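Local coordinates for protein 5-oxopent-3-ene-1,2,5-tricarboxylate decarboxylase (Exiguobacterium antarcticum B7, PDB 6IYM) that belongs to the fumarylacetoacetate hydrolase family and binds a magnesium ion through three acidic side chains in a mainly beta fold, at residues D122-L127 and A243-G248; I152-T157 and I261-E266; T28-T33 and M46-D51; K4-E9 and G181-T186. One frame throughout, in Å; residues are numbered along the deposited sequence.

Interaction 1 of 4, residues D122-L127 and A243-G248. With MG (magnesium ion), chain C.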
loop_
_atom_site.group_PDB
_atom_site.type_symbol
_atom_site.label_atom_id
_atom_site.label_comp_id
_atom_site.label_asym_id
_atom_site.label_seq_id
_atom_site.Cartn_x
_atom_site.Cartn_y
_atom_site.Cartn_z
ATOM N N ASP A 122 2.555 -20.221 -4.691
ATOM C CA ASP A 122 3.981 -20.431 -4.334
ATOM C C ASP A 122 4.285 -19.712 -3.032
ATOM O O ASP A 122 3.500 -18.799 -2.690
ATOM C CB ASP A 122 4.910 -19.966 -5.461
ATOM C CG ASP A 122 6.269 -20.654 -5.514
ATOM O OD1 ASP A 122 6.550 -21.489 -4.625
ATOM O OD2 ASP A 122 7.079 -20.281 -6.397
ATOM N N TYR A 123 5.372 -20.140 -2.363
ATOM C CA TYR A 123 5.915 -19.590 -1.103
ATOM C C TYR A 123 7.137 -18.698 -1.410
ATOM O O TYR A 123 7.820 -18.840 -2.462
ATOM C CB TYR A 123 6.300 -20.714 -0.134
ATOM C CG TYR A 123 7.220 -21.737 -0.756
ATOM C CD1 TYR A 123 8.590 -21.587 -0.743
ATOM C CD2 TYR A 123 6.705 -22.812 -1.458
ATOM C CE1 TYR A 123 9.425 -22.506 -1.359
ATOM C CE2 TYR A 123 7.522 -23.736 -2.092
ATOM C CZ TYR A 123 8.892 -23.573 -2.057
ATOM O OH TYR A 123 9.692 -24.465 -2.720
ATOM N N GLU A 124 7.467 -17.821 -0.467
ATOM C CA GLU A 124 8.760 -17.072 -0.433
ATOM C C GLU A 124 9.026 -16.679 1.020
ATOM O O GLU A 124 8.312 -15.811 1.532
ATOM C CB GLU A 124 8.737 -15.792 -1.277
ATOM C CG GLU A 124 8.666 -16.007 -2.779
ATOM C CD GLU A 124 8.903 -14.775 -3.659
ATOM O OE1 GLU A 124 8.904 -14.946 -4.883
ATOM O OE2 GLU A 124 9.022 -13.646 -3.126
ATOM N N GLY A 125 10.006 -17.312 1.655
ATOM C CA GLY A 125 10.386 -16.994 3.042
ATOM C C GLY A 125 11.280 -15.790 3.069
ATOM O O GLY A 125 12.180 -15.716 2.197
ATOM N N GLU A 126 11.037 -14.838 3.971
ATOM C CA GLU A 126 11.725 -13.506 3.883
ATOM C C GLU A 126 11.965 -12.866 5.257
ATOM O O GLU A 126 11.091 -12.976 6.164
ATOM C CB GLU A 126 10.914 -12.567 2.992
ATOM C CG GLU A 126 10.717 -13.057 1.565
ATOM C CD GLU A 126 10.338 -12.010 0.505
ATOM O OE1 GLU A 126 10.441 -10.783 0.796
ATOM O OE2 GLU A 126 10.005 -12.424 -0.649
ATOM N N LEU A 127 13.114 -12.205 5.401
ATOM C CA LEU A 127 13.419 -11.326 6.553
ATOM C C LEU A 127 12.669 -10.011 6.352
ATOM O O LEU A 127 12.792 -9.419 5.273
ATOM C CB LEU A 127 14.924 -11.078 6.617
ATOM C CG LEU A 127 15.381 -10.053 7.651
ATOM C CD1 LEU A 127 15.033 -10.510 9.051
ATOM C CD2 LEU A 127 16.883 -9.806 7.518
ATOM N N ALA A 243 16.966 -18.824 -2.929
ATOM C CA ALA A 243 16.660 -19.845 -3.964
ATOM C C ALA A 243 15.730 -20.887 -3.355
ATOM O O ALA A 243 15.764 -21.025 -2.090
ATOM C CB ALA A 243 17.940 -20.493 -4.461
ATOM N N GLY A 244 14.965 -21.604 -4.190
ATOM C CA GLY A 244 14.210 -22.811 -3.788
ATOM C C GLY A 244 12.707 -22.651 -3.885
ATOM O O GLY A 244 11.957 -23.573 -3.478
ATOM N N VAL A 245 12.279 -21.509 -4.402
ATOM C CA VAL A 245 10.859 -21.159 -4.695
ATOM C C VAL A 245 10.227 -22.252 -5.575
ATOM O O VAL A 245 10.899 -22.767 -6.481
ATOM C CB VAL A 245 10.878 -19.744 -5.314
ATOM C CG1 VAL A 245 10.026 -19.580 -6.554
ATOM C CG2 VAL A 245 10.568 -18.698 -4.259
ATOM N N GLY A 246 8.980 -22.639 -5.296
ATOM C CA GLY A 246 8.315 -23.747 -6.005
ATOM C C GLY A 246 8.389 -23.565 -7.518
ATOM O O GLY A 246 8.578 -24.560 -8.245
ATOM N N HIS A 247 8.241 -22.324 -7.976
ATOM C CA HIS A 247 8.258 -21.931 -9.409
ATOM C C HIS A 247 9.624 -22.223 -10.047
ATOM O O HIS A 247 9.662 -22.405 -11.269
ATOM C CB HIS A 247 7.925 -20.446 -9.534
ATOM C CG HIS A 247 7.540 -20.016 -10.906
ATOM N ND1 HIS A 247 6.461 -20.572 -11.572
ATOM C CD2 HIS A 247 8.048 -19.060 -11.711
ATOM C CE1 HIS A 247 6.338 -19.990 -12.744
ATOM N NE2 HIS A 247 7.298 -19.060 -12.855
ATOM N N GLY A 248 10.710 -22.240 -9.264
ATOM C CA GLY A 248 12.086 -22.285 -9.799
ATOM C C GLY A 248 12.624 -23.701 -9.805
ATOM O O GLY A 248 13.793 -23.889 -10.195
HETATM MG MG MG C . 9.230 -11.796 -2.357
#
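Asp-122 and Tyr-123 hold the 243-248 loop against the metal-binding strand of the fumarylacetoacetate hydrolase fold, the strand that supplies Glu-124 and Glu-126 to magnesium. The tight part is polar. The carboxylate of Asp-122, its CG anti to the backbone N (chi1 -154°), spans two successive amides at the start of the short 3-10 turn 246-248. Its OD2 takes the N-H of His-247 at 2.8 Å, from above the carboxylate plane, while OD1 accepts a weak, bent bond from Gly-246 N and, within its own segment, a hydrogen bond from Tyr-123 N. The same oxygen lies over the rim of one face of the Tyr-123 ring, 3.4 Å above its plane. Arg-159 forms a salt bridge with OD2 and a second one with OE1 of Glu-124, so a single guanidinium serves both the loop anchor and a metal ligand. Val-245 packs between the two acidic side chains, its CG1 3.0 Å from Asp-122 OD2 and its CG2 3.6 Å from CG of Glu-124. Towards solvent the contact thins: His-247 gives little more than CB to Asp-122, and its imidazole leads away to Tyr-254. Farther along the strand, OE2 of Glu-124 and OE2 of Glu-126 each bind magnesium at 2.0 Å. Tyr-123 OH, also bonded to Arg-206, donates to Gly-244 O at 2.5 Å, in the plane of that carbonyl.

Interaction 2 of 4, residues I152-T157 and I261-E266. Unlike the reference sequence in segment 261-266: Ile-261 (reference Val). With MG (magnesium ion), chain C.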
loop_
_atom_site.group_PDB
_atom_site.type_symbol
_atom_site.label_atom_id
_atom_site.label_comp_id
_atom_site.label_asym_id
_atom_site.label_seq_id
_atom_site.Cartn_x
_atom_site.Cartn_y
_atom_site.Cartn_z
ATOM N N ILE A 152 9.428 -12.109 10.296
ATOM C CA ILE A 152 9.353 -12.989 9.104
ATOM C C ILE A 152 8.102 -12.604 8.335
ATOM O O ILE A 152 7.103 -12.304 8.961
ATOM C CB ILE A 152 9.353 -14.470 9.503
ATOM C CG1 ILE A 152 10.362 -14.737 10.622
ATOM C CG2 ILE A 152 9.584 -15.340 8.280
ATOM C CD1 ILE A 152 10.391 -16.169 11.130
ATOM N N ILE A 153 8.218 -12.582 7.018
ATOM C CA ILE A 153 7.113 -12.496 6.038
ATOM C C ILE A 153 7.217 -13.730 5.144
ATOM O O ILE A 153 8.326 -14.047 4.726
ATOM C CB ILE A 153 7.220 -11.191 5.231
ATOM C CG1 ILE A 153 6.859 -10.000 6.109
ATOM C CG2 ILE A 153 6.374 -11.241 3.977
ATOM C CD1 ILE A 153 5.403 -9.868 6.315
ATOM N N ASN A 154 6.087 -14.378 4.869
ATOM C CA ASN A 154 5.939 -15.332 3.747
ATOM C C ASN A 154 5.225 -14.566 2.636
ATOM O O ASN A 154 3.996 -14.300 2.771
ATOM C CB ASN A 154 5.221 -16.615 4.173
ATOM C CG ASN A 154 5.310 -17.723 3.141
ATOM O OD1 ASN A 154 5.683 -17.493 1.985
ATOM N ND2 ASN A 154 4.865 -18.903 3.523
ATOM N N ASP A 155 5.972 -14.215 1.589
ATOM C CA ASP A 155 5.455 -13.447 0.428
ATOM C C ASP A 155 4.752 -14.465 -0.452
ATOM O O ASP A 155 5.290 -14.808 -1.508
ATOM C CB ASP A 155 6.581 -12.657 -0.269
ATOM C CG ASP A 155 6.217 -11.929 -1.567
ATOM O OD1 ASP A 155 5.019 -11.808 -1.875
ATOM O OD2 ASP A 155 7.157 -11.494 -2.300
ATOM N N VAL A 156 3.607 -14.960 -0.014
ATOM C CA VAL A 156 2.822 -15.965 -0.792
ATOM C C VAL A 156 2.418 -15.289 -2.116
ATOM O O VAL A 156 2.069 -14.091 -2.092
ATOM C CB VAL A 156 1.604 -16.499 -0.011
ATOM C CG1 VAL A 156 0.762 -17.438 -0.871
ATOM C CG2 VAL A 156 1.984 -17.165 1.295
ATOM N N THR A 157 2.491 -16.024 -3.229
ATOM C CA THR A 157 2.423 -15.493 -4.603
ATOM C C THR A 157 1.650 -16.456 -5.516
ATOM O O THR A 157 1.921 -17.670 -5.472
ATOM C CB THR A 157 3.833 -15.292 -5.173
ATOM O OG1 THR A 157 4.643 -14.454 -4.349
ATOM C CG2 THR A 157 3.799 -14.735 -6.581
ATOM N N ILE A 261 3.515 -24.928 5.356
ATOM C CA ILE A 261 4.737 -24.127 5.029
ATOM C C ILE A 261 5.322 -23.660 6.357
ATOM O O ILE A 261 4.554 -23.086 7.149
ATOM C CB ILE A 261 4.402 -22.949 4.107
ATOM C CG1 ILE A 261 3.475 -23.365 2.956
ATOM C CG2 ILE A 261 5.681 -22.308 3.580
ATOM C CD1 ILE A 261 2.564 -22.248 2.505
ATOM N N ASP A 262 6.598 -23.964 6.606
ATOM C CA ASP A 262 7.352 -23.550 7.821
ATOM C C ASP A 262 8.583 -22.709 7.420
ATOM O O ASP A 262 9.636 -23.294 7.039
ATOM C CB ASP A 262 7.734 -24.793 8.614
ATOM C CG ASP A 262 8.549 -24.537 9.871
ATOM O OD1 ASP A 262 8.371 -23.463 10.501
ATOM O OD2 ASP A 262 9.364 -25.431 10.210
ATOM N N VAL A 263 8.481 -21.390 7.565
ATOM C CA VAL A 263 9.594 -20.417 7.365
ATOM C C VAL A 263 10.235 -20.176 8.738
ATOM O O VAL A 263 9.525 -19.959 9.736
ATOM C CB VAL A 263 9.081 -19.100 6.745
ATOM C CG1 VAL A 263 10.205 -18.112 6.458
ATOM C CG2 VAL A 263 8.234 -19.330 5.493
ATOM N N SER A 264 11.543 -20.227 8.812
ATOM C CA SER A 264 12.274 -19.936 10.058
ATOM C C SER A 264 13.433 -19.011 9.721
ATOM O O SER A 264 13.966 -19.082 8.576
ATOM C CB SER A 264 12.738 -21.198 10.733
ATOM O OG SER A 264 13.735 -21.816 9.952
ATOM N N ILE A 265 13.783 -18.175 10.686
ATOM C CA ILE A 265 14.945 -17.253 10.616
ATOM C C ILE A 265 15.634 -17.372 11.960
ATOM O O ILE A 265 14.944 -17.197 12.970
ATOM C CB ILE A 265 14.498 -15.816 10.326
ATOM C CG1 ILE A 265 13.667 -15.770 9.034
ATOM C CG2 ILE A 265 15.722 -14.900 10.300
ATOM C CD1 ILE A 265 13.452 -14.373 8.461
ATOM N N GLU A 266 16.911 -17.733 11.973
ATOM C CA GLU A 266 17.605 -18.021 13.244
ATOM C C GLU A 266 17.656 -16.699 14.012
ATOM O O GLU A 266 17.880 -15.666 13.390
ATOM C CB GLU A 266 18.934 -18.757 12.994
ATOM C CG GLU A 266 20.126 -17.895 12.650
ATOM C CD GLU A 266 21.310 -18.640 12.038
ATOM O OE1 GLU A 266 21.393 -19.896 12.164
ATOM O OE2 GLU A 266 22.153 -17.963 11.413
HETATM MG MG MG C . 9.230 -11.796 -2.357
#
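Ile-152 opens the contact by pressing against both Val-263 and Ile-265 of strand 261-265. The side chains of Ile-152 and Val-263 slide past each other in opposite directions, and the 3.4 Å between Ile-152 CG2 and Val-263 CG1 is tighter than usual van der Waals contact. Ile-152 and Ile-265 reach toward each other tip to tip, CG1 of the first lying 3.8 Å from CD1 of the second. Ile-153 turns to the other side of its strand, where Cys-178 and Phe-180 receive it. Asn-154 points back across the interface with CG anti to the backbone N (chi1 -168°). Its side chain crosses that of Ile-261 at about a right angle, ND2 lying 3.5 Å from Ile-261 CG2 and 3.9 Å from CG2 of Val-263, while OD1 accepts the N-H of Glu-124. The amide thus meets methyl groups with its nitrogen and holds the neighbouring strand with its oxygen. Asp-155, at the centre of an inverse gamma turn, binds magnesium through OD2 at 2.1 Å; Lys-99 and Lys-172 hold its carboxylate as well. Thr-157 OG1 then donates to Asp-155 O at 2.9 Å, from above the carbonyl plane. No hydrogen bond joins the two segments; the axes of strands 152-154 and 261-265 approach to 8.0 Å, their directions 150° apart. Two beta sheets pack face to face here through mainly aliphatic side chains and the Asn-154 amide, next to the metal site of the fumarylacetoacetate hydrolase fold.

Interaction 3 of 4, residues T28-T33 and M46-D51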
loop_
_atom_site.group_PDB
_atom_site.type_symbol
_atom_site.label_atom_id
_atom_site.label_comp_id
_atom_site.label_asym_id
_atom_site.label_seq_id
_atom_site.Cartn_x
_atom_site.Cartn_y
_atom_site.Cartn_z
ATOM N N THR A 28 1.771 -6.175 29.065
ATOM C CA THR A 28 0.731 -5.193 28.657
ATOM C C THR A 28 0.646 -4.082 29.705
ATOM O O THR A 28 0.683 -2.910 29.335
ATOM C CB THR A 28 -0.590 -5.916 28.364
ATOM O OG1 THR A 28 -0.234 -7.059 27.584
ATOM C CG2 THR A 28 -1.618 -5.070 27.648
ATOM N N PRO A 29 0.517 -4.402 31.023
ATOM C CA PRO A 29 0.400 -3.382 32.067
ATOM C C PRO A 29 1.490 -2.299 32.061
ATOM O O PRO A 29 1.128 -1.135 32.096
ATOM C CB PRO A 29 0.464 -4.196 33.372
ATOM C CG PRO A 29 -0.136 -5.534 32.991
ATOM C CD PRO A 29 0.373 -5.760 31.579
ATOM N N GLN A 30 2.774 -2.664 32.013
ATOM C CA GLN A 30 3.880 -1.659 32.076
ATOM C C GLN A 30 3.844 -0.736 30.853
ATOM O O GLN A 30 4.214 0.439 31.022
ATOM C CB GLN A 30 5.271 -2.290 32.163
ATOM C CG GLN A 30 5.741 -2.572 33.583
ATOM C CD GLN A 30 5.749 -4.052 33.869
ATOM O OE1 GLN A 30 4.741 -4.739 33.692
ATOM N NE2 GLN A 30 6.901 -4.555 34.297
ATOM N N VAL A 31 3.428 -1.242 29.683
ATOM C CA VAL A 31 3.528 -0.520 28.373
ATOM C C VAL A 31 2.200 0.194 28.046
ATOM O O VAL A 31 2.213 1.038 27.132
ATOM C CB VAL A 31 4.001 -1.453 27.234
ATOM C CG1 VAL A 31 5.309 -2.140 27.576
ATOM C CG2 VAL A 31 2.965 -2.485 26.831
ATOM N N TYR A 32 1.106 -0.107 28.759
ATOM C CA TYR A 32 -0.170 0.671 28.754
ATOM C C TYR A 32 -0.787 0.704 27.350
ATOM O O TYR A 32 -1.228 1.779 26.914
ATOM C CB TYR A 32 0.035 2.102 29.275
ATOM C CG TYR A 32 0.567 2.179 30.683
ATOM C CD1 TYR A 32 -0.246 1.894 31.770
ATOM C CD2 TYR A 32 1.893 2.500 30.931
ATOM C CE1 TYR A 32 0.244 1.923 33.065
ATOM C CE2 TYR A 32 2.398 2.538 32.223
ATOM C CZ TYR A 32 1.569 2.251 33.294
ATOM O OH TYR A 32 2.056 2.286 34.568
ATOM N N THR A 33 -0.865 -0.444 26.676
ATOM C CA THR A 33 -1.606 -0.601 25.399
ATOM C C THR A 33 -1.647 -2.080 24.998
ATOM O O THR A 33 -0.800 -2.833 25.491
ATOM C CB THR A 33 -0.986 0.285 24.312
ATOM O OG1 THR A 33 -1.691 0.022 23.099
ATOM C CG2 THR A 33 0.496 0.060 24.124
ATOM N N MET A 46 8.776 1.911 27.102
ATOM C CA MET A 46 8.117 2.300 28.376
ATOM C C MET A 46 8.750 1.506 29.524
ATOM O O MET A 46 8.116 0.543 29.992
ATOM C CB MET A 46 6.607 2.037 28.309
ATOM C CG MET A 46 5.804 2.654 29.451
ATOM S SD MET A 46 5.741 4.475 29.412
ATOM C CE MET A 46 4.805 4.820 30.902
ATOM N N ASP A 47 9.978 1.889 29.904
ATOM C CA ASP A 47 10.698 1.507 31.152
ATOM C C ASP A 47 10.010 0.302 31.808
ATOM O O ASP A 47 9.515 0.440 32.949
ATOM C CB ASP A 47 10.801 2.717 32.093
ATOM C CG ASP A 47 11.791 2.567 33.240
ATOM O OD1 ASP A 47 13.009 2.733 32.997
ATOM O OD2 ASP A 47 11.336 2.296 34.375
ATOM N N VAL A 48 9.970 -0.834 31.102
ATOM C CA VAL A 48 9.406 -2.116 31.618
ATOM C C VAL A 48 10.528 -2.861 32.338
ATOM O O VAL A 48 11.653 -2.911 31.791
ATOM C CB VAL A 48 8.771 -2.987 30.514
ATOM C CG1 VAL A 48 9.750 -3.369 29.412
ATOM C CG2 VAL A 48 8.132 -4.233 31.101
ATOM N N ASP A 49 10.227 -3.383 33.534
ATOM C CA ASP A 49 11.137 -4.238 34.343
ATOM C C ASP A 49 10.388 -5.535 34.679
ATOM O O ASP A 49 9.267 -5.460 35.238
ATOM C CB ASP A 49 11.660 -3.496 35.582
ATOM C CG ASP A 49 13.146 -3.693 35.876
ATOM O OD1 ASP A 49 13.914 -3.904 34.915
ATOM O OD2 ASP A 49 13.533 -3.617 37.069
ATOM N N LEU A 50 10.979 -6.668 34.287
ATOM C CA LEU A 50 10.527 -8.053 34.594
ATOM C C LEU A 50 10.515 -8.275 36.114
ATOM O O LEU A 50 10.729 -7.292 36.867
ATOM C CB LEU A 50 11.432 -9.050 33.850
ATOM C CG LEU A 50 12.885 -9.250 34.315
ATOM C CD1 LEU A 50 13.451 -8.083 35.122
ATOM C CD2 LEU A 50 13.037 -10.542 35.104
ATOM N N ASP A 51 10.258 -9.516 36.542
ATOM C CA ASP A 51 10.110 -9.911 37.969
ATOM C C ASP A 51 8.945 -9.104 38.551
ATOM O O ASP A 51 9.111 -8.488 39.619
ATOM C CB ASP A 51 11.424 -9.722 38.735
ATOM C CG ASP A 51 11.543 -10.563 39.997
ATOM O OD1 ASP A 51 10.549 -11.224 40.368
ATOM O OD2 ASP A 51 12.635 -10.554 40.598
#
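The ring of Tyr-32 carries the carbonyl oxygen Pro-29 O over the centre of one face, 3.2 Å above its plane, and meets the methyl end of Met-46 obliquely. Met-46 CE lies 3.6 Å from CE2 of that ring, the two side chains crossing at about a right angle. A bend at chi2 (68°) turns the sulfur of Met-46 out of line with CA, CB and CG, and CG itself sits 3.1 Å from Gln-30 O. The other flat group, the carboxamide of Gln-30, lies across Val-48: NE2 is 3.4 Å from Val-48 CG2, which also touches Gln-30 CB at 3.6 Å. NE2 comes within 2.7 Å of Asp-49 O, but the angle is too poor for a hydrogen bond. No hydrogen bond joins the two segments, and apolar contacts make up much of the rest, with Val-31 adding its CG1 near Met-46 CB. Tyr-32 is the first residue beyond the short helix 28-31 and has positive phi, which ends the helical run there. This surface contact sets helix 28-31, which follows strand 23-26, against the loop between helix 36-41 and strand 72-75; Arg-42 binds Val-31 O, and Thr-28 and Pro-29 rest on Arg-15 of strand 13-20.

Interaction 4 of 4, residues K4-E9 and G181-T186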
loop_
_atom_site.group_PDB
_atom_site.type_symbol
_atom_site.label_atom_id
_atom_site.label_comp_id
_atom_site.label_asym_id
_atom_site.label_seq_id
_atom_site.Cartn_x
_atom_site.Cartn_y
_atom_site.Cartn_z
ATOM N N LYS A 4 12.325 -9.877 22.628
ATOM C CA LYS A 4 11.467 -10.107 21.437
ATOM C C LYS A 4 10.071 -9.630 21.806
ATOM O O LYS A 4 9.698 -9.803 22.971
ATOM C CB LYS A 4 11.465 -11.577 21.016
ATOM C CG LYS A 4 12.850 -12.192 20.886
ATOM C CD LYS A 4 12.857 -13.570 20.243
ATOM C CE LYS A 4 14.167 -14.297 20.450
ATOM N NZ LYS A 4 14.276 -15.483 19.576
ATOM N N TRP A 5 9.368 -8.989 20.871
ATOM C CA TRP A 5 8.005 -8.451 21.100
ATOM C C TRP A 5 7.021 -9.281 20.295
ATOM O O TRP A 5 7.332 -9.591 19.133
ATOM C CB TRP A 5 7.904 -6.986 20.680
ATOM C CG TRP A 5 8.657 -6.026 21.537
ATOM C CD1 TRP A 5 9.941 -5.599 21.392
ATOM C CD2 TRP A 5 8.123 -5.333 22.662
ATOM N NE1 TRP A 5 10.253 -4.705 22.374
ATOM C CE2 TRP A 5 9.154 -4.514 23.163
ATOM C CE3 TRP A 5 6.875 -5.323 23.283
ATOM C CZ2 TRP A 5 8.970 -3.700 24.279
ATOM C CZ3 TRP A 5 6.697 -4.523 24.391
ATOM C CH2 TRP A 5 7.727 -3.717 24.876
ATOM N N PHE A 6 5.861 -9.569 20.868
ATOM C CA PHE A 6 4.744 -10.194 20.128
ATOM C C PHE A 6 3.423 -9.721 20.717
ATOM O O PHE A 6 3.399 -9.062 21.791
ATOM C CB PHE A 6 4.859 -11.720 20.149
ATOM C CG PHE A 6 5.017 -12.332 21.516
ATOM C CD1 PHE A 6 6.275 -12.473 22.084
ATOM C CD2 PHE A 6 3.908 -12.768 22.228
ATOM C CE1 PHE A 6 6.422 -13.054 23.334
ATOM C CE2 PHE A 6 4.052 -13.335 23.485
ATOM C CZ PHE A 6 5.312 -13.485 24.030
ATOM N N ARG A 7 2.381 -9.976 19.935
ATOM C CA ARG A 7 0.968 -9.920 20.340
ATOM C C ARG A 7 0.530 -11.381 20.485
ATOM O O ARG A 7 0.998 -12.205 19.667
ATOM C CB ARG A 7 0.203 -9.134 19.275
ATOM C CG ARG A 7 -0.828 -8.157 19.816
ATOM C CD ARG A 7 -1.269 -7.166 18.773
ATOM N NE ARG A 7 -1.384 -7.771 17.460
ATOM C CZ ARG A 7 -2.501 -7.893 16.760
ATOM N NH1 ARG A 7 -3.634 -7.417 17.225
ATOM N NH2 ARG A 7 -2.480 -8.476 15.575
ATOM N N PHE A 8 -0.265 -11.706 21.511
ATOM C CA PHE A 8 -0.889 -13.045 21.696
ATOM C C PHE A 8 -2.361 -12.874 22.068
ATOM O O PHE A 8 -2.726 -11.778 22.536
ATOM C CB PHE A 8 -0.138 -13.849 22.755
ATOM C CG PHE A 8 -0.238 -13.329 24.169
ATOM C CD1 PHE A 8 -1.249 -13.763 25.017
ATOM C CD2 PHE A 8 0.712 -12.453 24.672
ATOM C CE1 PHE A 8 -1.311 -13.325 26.330
ATOM C CE2 PHE A 8 0.649 -12.012 25.985
ATOM C CZ PHE A 8 -0.359 -12.451 26.813
ATOM N N GLU A 9 -3.156 -13.930 21.881
ATOM C CA GLU A 9 -4.626 -13.938 22.086
ATOM C C GLU A 9 -4.954 -14.411 23.506
ATOM O O GLU A 9 -4.374 -15.430 23.949
ATOM C CB GLU A 9 -5.291 -14.852 21.061
ATOM C CG GLU A 9 -6.751 -15.144 21.348
ATOM C CD GLU A 9 -7.334 -16.171 20.394
ATOM O OE1 GLU A 9 -6.818 -16.261 19.257
ATOM O OE2 GLU A 9 -8.275 -16.898 20.794
ATOM N N GLY A 181 5.020 -12.782 11.241
ATOM C CA GLY A 181 5.289 -13.039 12.665
ATOM C C GLY A 181 6.481 -13.959 12.824
ATOM O O GLY A 181 7.277 -14.058 11.882
ATOM N N PRO A 182 6.601 -14.700 13.952
ATOM C CA PRO A 182 5.650 -14.646 15.068
ATOM C C PRO A 182 5.903 -13.522 16.080
ATOM O O PRO A 182 5.079 -13.262 16.906
ATOM C CB PRO A 182 5.886 -15.941 15.839
ATOM C CG PRO A 182 7.340 -16.300 15.538
ATOM C CD PRO A 182 7.650 -15.713 14.174
ATOM N N VAL A 183 7.091 -12.959 16.033
ATOM C CA VAL A 183 7.602 -12.000 17.044
ATOM C C VAL A 183 8.450 -10.996 16.265
ATOM O O VAL A 183 8.820 -11.285 15.108
ATOM C CB VAL A 183 8.413 -12.713 18.151
ATOM C CG1 VAL A 183 7.715 -13.946 18.689
ATOM C CG2 VAL A 183 9.812 -13.103 17.710
ATOM N N ILE A 184 8.762 -9.874 16.886
ATOM C CA ILE A 184 9.715 -8.860 16.362
ATOM C C ILE A 184 10.943 -8.927 17.276
ATOM O O ILE A 184 10.788 -8.733 18.482
ATOM C CB ILE A 184 9.019 -7.486 16.339
ATOM C CG1 ILE A 184 7.810 -7.485 15.398
ATOM C CG2 ILE A 184 9.992 -6.372 15.988
ATOM C CD1 ILE A 184 6.973 -6.233 15.487
ATOM N N VAL A 185 12.126 -9.194 16.739
ATOM C CA VAL A 185 13.369 -9.100 17.558
ATOM C C VAL A 185 13.887 -7.674 17.377
ATOM O O VAL A 185 13.905 -7.215 16.231
ATOM C CB VAL A 185 14.432 -10.139 17.165
ATOM C CG1 VAL A 185 13.894 -11.546 17.329
ATOM C CG2 VAL A 185 14.933 -9.931 15.742
ATOM N N THR A 186 14.288 -7.028 18.469
ATOM C CA THR A 186 14.685 -5.591 18.520
ATOM C C THR A 186 15.990 -5.419 17.751
ATOM O O THR A 186 16.778 -6.394 17.651
ATOM C CB THR A 186 14.773 -5.089 19.968
ATOM O OG1 THR A 186 15.662 -5.941 20.685
ATOM C CG2 THR A 186 13.442 -5.095 20.684
HETATM O O HOH W 1 2.954 -11.414 17.347
#
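An antiparallel strand pairing joins the N-terminal strand 4-9 to strand 183-186, with Trp-5 and Ile-184 as its hydrogen-bonded pair. Trp-5 N donates to Ile-184 O at 2.8 Å and nearly straight (170°), and Ile-184 N returns a bond of 2.7 Å to Trp-5 O. Next to them Lys-4 and Val-185 form a non-hydrogen-bonded pair; Lys-4 CA also makes a CA-H...O contact with Ile-184 O at 3.3 Å. The Lys-4 side chain, extended beyond CG, lies alongside Val-185 and points the same way, its CD 3.7 Å from Val-185 CG1. It also crosses Val-183 obliquely before its ammonium group reaches Gly-267 O. Trp-5 and Ile-184 project from the other face of this mixed sheet, where strand 4-10 lies between strands 13-20 and 178-186; there Leu-36 of helix 36-41 covers both, and Phe-148 meets the indole. Thr-186 CG2 touches the pyrrole side of that indole at its edge and in its plane, 3.6 Å from CD1. Where the chain turns a corner at Pro-182, which follows a cis peptide bond, direct pairing gives way to water: one molecule accepts the N-H of Arg-7 and lies 2.9 Å from Pro-182 O, to which it can donate. Phe-6 and Val-183 lie side by side nearby, CB of the former 3.9 Å from CG1 of the latter. CG of Phe-6 sits between its backbone N and carbonyl carbon (chi1 53°), which brings ring atom CD1 to 4.0 Å from the same Val-183 CG1; Arg-24 makes a cation-pi contact with the ring.

Overall arrangement
Interactions 2 and 4 are buried, interaction 1 partly so, and interaction 3 lies on the surface. Interactions 1 and 2 touch through neighbouring strands 121-131 and 147-158, joined by backbone bonds such as that between Glu-124 O and Asp-155 N, and together they supply all three protein ligands of magnesium. Strand 147-158 also pairs with strand 178-186, which carries the sheet on to interaction 4, centred about 15 Å from interaction 2. Carboxylate-to-amide bonds mark interaction 1, mostly aliphatic contacts between sheets interaction 2, backbone pairing interaction 4, and side-chain contacts without a hydrogen bond interaction 3, which meets interaction 4 where Val-31 packs on Trp-5.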